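Local coordinates for protein carbohydrate binding module (Uncultured bacterium, PDB 2W3J) that probably binds uronic acid sugars as a calcium-containing carbohydrate-binding module of family 35, at residues 2-7 with 43-48. Residues are numbered along the deposited sequence; the frame is centred on the assembly and turned at random. Where two conformers were deposited one is given.
Sequences WLFEES and WSLSAA. With CA (calcium ion), chain C.
A single water bridges Phe4 and Trp43: it donates to the backbone O of Phe4 at 2.9 Å and accepts from the indole NE1 of Trp43, lying in the plane of that ring at its edge. The buried indole N-H is thereby satisfied, and its link to the facing strand runs through this one water molecule. Beside the bridge, CB of Phe4 sits 3.8 Å from CD1 of Trp43, and the two ring planes are inclined at 71° with an oblique approach. With CG anti to its carbonyl carbon (chi1 -68°), Phe4 reaches along the opposing strand, where its CE1 lies 3.6 Å from the backbone O of Ser44 and its CZ meets CB of Leu45 at 3.5 Å; the Phe4 and Leu45 side chains cross at about a right angle. Strands 2-5 and 40-47 belong to different antiparallel sheets of the beta-sandwich expected of such a module, and their short axes run nearly antiparallel, 9.3 Å apart, so the contact is side-chain packing between layers. Ile124, on the strand next to 2-5, touches both Phe4 and Trp43. One face of the Phe4 ring carries CD1 of Trp2, 3.5 Å above the plane and over its centre. An alanine in place of Phe4 would probably open a gap between the sheets, with Leu45 and the Trp2 indole losing the ring they pack against. Just beyond Phe4 the chain turns to metal binding: OE1 of Glu5 at 2.4 Å and OE1 of Glu6 hold a calcium ion whose site is completed by Thr26, Gly29 and Asp122.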
ATOM      1  N   TRP A   2       4.790  -7.355   9.871  1.00 19.13           N
ATOM      2  CA  TRP A   2       5.789  -6.370   9.494  1.00 17.40           C
ATOM      3  C   TRP A   2       5.046  -5.132   9.000  1.00 17.40           C
ATOM      4  O   TRP A   2       4.068  -5.245   8.251  1.00 16.99           O
ATOM      5  CB  TRP A   2       6.753  -6.873   8.407  1.00 17.03           C
ATOM      6  CG  TRP A   2       7.957  -6.026   8.329  1.00 16.88           C
ATOM      7  CD1 TRP A   2       8.199  -5.009   7.446  1.00 13.68           C
ATOM      8  CD2 TRP A   2       9.079  -6.057   9.220  1.00 15.61           C
ATOM      9  NE1 TRP A   2       9.407  -4.418   7.725  1.00 16.61           N
ATOM     10  CE2 TRP A   2       9.969  -5.047   8.809  1.00 17.30           C
ATOM     11  CE3 TRP A   2       9.414  -6.862  10.324  1.00 18.31           C
ATOM     12  CZ2 TRP A   2      11.198  -4.812   9.442  1.00 17.78           C
ATOM     13  CZ3 TRP A   2      10.624  -6.637  10.952  1.00 17.78           C
ATOM     14  CH2 TRP A   2      11.497  -5.601  10.525  1.00 17.81           C
ATOM     15  N   LEU A   3       5.527  -3.973   9.420  1.00 16.13           N
ATOM     16  CA  LEU A   3       4.980  -2.705   8.962  1.00 15.73           C
ATOM     17  C   LEU A   3       5.925  -2.107   7.958  1.00 15.54           C
ATOM     18  O   LEU A   3       7.092  -1.808   8.284  1.00 16.92           O
ATOM     19  CB  LEU A   3       4.798  -1.772  10.162  1.00 16.16           C
ATOM     20  CG  LEU A   3       4.318  -0.346   9.856  1.00 18.08           C
ATOM     21  CD1 LEU A   3       2.929  -0.402   9.229  1.00 19.37           C
ATOM     22  CD2 LEU A   3       4.294   0.532  11.162  1.00 20.05           C
ATOM     23  N   PHE A   4       5.439  -1.917   6.723  1.00 14.91           N
ATOM     24  CA  PHE A   4       6.274  -1.465   5.602  1.00 14.64           C
ATOM     25  C   PHE A   4       6.087   0.045   5.356  1.00 15.05           C
ATOM     26  O   PHE A   4       4.987   0.470   5.056  1.00 16.17           O
ATOM     27  CB  PHE A   4       5.851  -2.187   4.303  1.00 14.55           C
ATOM     28  CG  PHE A   4       6.170  -3.675   4.310  1.00 14.12           C
ATOM     29  CD1 PHE A   4       7.285  -4.140   3.648  1.00 16.26           C
ATOM     30  CD2 PHE A   4       5.338  -4.573   4.977  1.00 16.67           C
ATOM     31  CE1 PHE A   4       7.595  -5.523   3.638  1.00 18.69           C
ATOM     32  CE2 PHE A   4       5.650  -5.950   4.993  1.00 15.69           C
ATOM     33  CZ  PHE A   4       6.782  -6.396   4.319  1.00 16.32           C
ATOM     34  N   GLU A   5       7.165   0.798   5.499  1.00 15.45           N
ATOM     35  CA  GLU A   5       7.188   2.249   5.297  1.00 17.08           C
ATOM     36  C   GLU A   5       7.928   2.564   4.006  1.00 17.76           C
ATOM     37  O   GLU A   5       8.852   1.838   3.572  1.00 17.91           O
ATOM     38  CB  GLU A   5       7.930   2.907   6.471  1.00 17.19           C
ATOM     39  CG  GLU A   5       7.253   2.661   7.793  1.00 16.40           C
ATOM     40  CD  GLU A   5       6.018   3.519   8.010  1.00 19.21           C
ATOM     41  OE1 GLU A   5       5.730   4.407   7.162  1.00 16.19           O
ATOM     42  OE2 GLU A   5       5.323   3.329   9.046  1.00 19.90           O
ATOM     43  N   GLU A   6       7.584   3.700   3.407  1.00 17.77           N
ATOM     44  CA  GLU A   6       8.373   4.177   2.285  1.00 18.79           C
ATOM     45  C   GLU A   6       9.833   4.410   2.685  1.00 19.95           C
ATOM     46  O   GLU A   6      10.138   4.741   3.844  1.00 19.87           O
ATOM     47  CB  GLU A   6       7.728   5.447   1.726  1.00 19.31           C
ATOM     48  CG  GLU A   6       7.811   6.682   2.618  1.00 20.43           C
ATOM     49  CD  GLU A   6       7.106   6.545   3.979  1.00 24.21           C
ATOM     50  OE1 GLU A   6       6.053   5.865   4.072  1.00 24.35           O
ATOM     51  OE2 GLU A   6       7.601   7.154   4.969  1.00 27.22           O
ATOM     52  N   SER A   7      10.720   4.179   1.723  1.00 21.10           N
ATOM     53  CA  SER A   7      12.163   4.358   1.902  0.50 22.24           C
ATOM     54  C   SER A   7      12.773   3.419   2.964  1.00 23.38           C
ATOM     55  O   SER A   7      13.869   3.676   3.476  1.00 25.92           O
ATOM     56  CB  SER A   7      12.494   5.823   2.215  0.50 22.46           C
ATOM     57  OG  SER A   7      11.846   6.697   1.300  0.50 19.52           O
ATOM     58  N   TRP A  43       5.935  -3.260  -3.231  1.00 15.60           N
ATOM     59  CA  TRP A  43       6.652  -3.733  -2.048  1.00 15.40           C
ATOM     60  C   TRP A  43       7.141  -5.166  -2.286  1.00 16.54           C
ATOM     61  O   TRP A  43       6.643  -5.860  -3.201  1.00 15.82           O
ATOM     62  CB  TRP A  43       5.711  -3.794  -0.862  1.00 14.98           C
ATOM     63  CG  TRP A  43       5.136  -2.451  -0.389  1.00 14.80           C
ATOM     64  CD1 TRP A  43       5.710  -1.580   0.508  1.00 16.13           C
ATOM     65  CD2 TRP A  43       3.870  -1.893  -0.750  1.00 16.48           C
ATOM     66  NE1 TRP A  43       4.843  -0.514   0.738  1.00 15.27           N
ATOM     67  CE2 TRP A  43       3.715  -0.690  -0.018  1.00 14.27           C
ATOM     68  CE3 TRP A  43       2.828  -2.316  -1.589  1.00 17.26           C
ATOM     69  CZ2 TRP A  43       2.577   0.104  -0.120  1.00 16.79           C
ATOM     70  CZ3 TRP A  43       1.687  -1.515  -1.692  1.00 19.34           C
ATOM     71  CH2 TRP A  43       1.579  -0.311  -0.966  1.00 17.08           C
ATOM     72  N   SER A  44       8.105  -5.600  -1.468  1.00 16.28           N
ATOM     73  CA  SER A  44       8.629  -6.986  -1.567  1.00 17.98           C
ATOM     74  C   SER A  44       8.731  -7.530  -0.146  1.00 18.26           C
ATOM     75  O   SER A  44       9.293  -6.868   0.735  1.00 18.64           O
ATOM     76  CB  SER A  44      10.020  -6.975  -2.202  1.00 17.74           C
ATOM     77  OG  SER A  44      10.576  -8.303  -2.350  1.00 21.03           O
ATOM     78  N   LEU A  45       8.180  -8.721   0.078  1.00 18.56           N
ATOM     79  CA  LEU A  45       8.212  -9.334   1.400  0.50 19.62           C
ATOM     80  C   LEU A  45       8.518 -10.813   1.315  1.00 20.78           C
ATOM     81  O   LEU A  45       8.357 -11.428   0.262  1.00 20.86           O
ATOM     82  CB  LEU A  45       6.876  -9.146   2.132  0.50 19.50           C
ATOM     83  CG  LEU A  45       5.585  -9.885   1.763  0.50 19.84           C
ATOM     84  CD1 LEU A  45       5.619 -11.387   2.071  0.50 18.16           C
ATOM     85  CD2 LEU A  45       4.420  -9.245   2.494  0.50 19.03           C
ATOM     86  N   SER A  46       8.924 -11.381   2.441  1.00 21.42           N
ATOM     87  CA  SER A  46       9.101 -12.829   2.539  0.50 22.22           C
ATOM     88  C   SER A  46       8.112 -13.372   3.538  1.00 22.05           C
ATOM     89  O   SER A  46       7.869 -12.748   4.577  1.00 21.66           O
ATOM     90  CB  SER A  46      10.515 -13.172   3.011  0.50 22.33           C
ATOM     91  OG  SER A  46      11.475 -12.706   2.091  0.50 24.07           O
ATOM     92  N   ALA A  47       7.538 -14.538   3.230  1.00 22.91           N
ATOM     93  CA  ALA A  47       6.640 -15.247   4.124  1.00 23.55           C
ATOM     94  C   ALA A  47       7.256 -16.631   4.428  1.00 25.68           C
ATOM     95  O   ALA A  47       7.779 -17.284   3.534  1.00 25.33           O
ATOM     96  CB  ALA A  47       5.274 -15.418   3.504  1.00 24.18           C
ATOM     97  N   ALA A  48       7.183 -17.060   5.682  1.00 27.34           N
ATOM     98  CA  ALA A  48       7.694 -18.399   6.052  1.00 29.13           C
ATOM     99  C   ALA A  48       6.822 -19.536   5.488  1.00 30.31           C
ATOM    100  O   ALA A  48       7.324 -20.607   5.146  1.00 32.29           O
ATOM    101  CB  ALA A  48       7.835 -18.516   7.565  1.00 28.84           C
TER
HETATM  102 CA    CA C1139       4.695   6.337   6.219  1.00 22.79          CA
HETATM  103  O   HOH W   1       4.743   1.798   2.465  1.00 19.21           O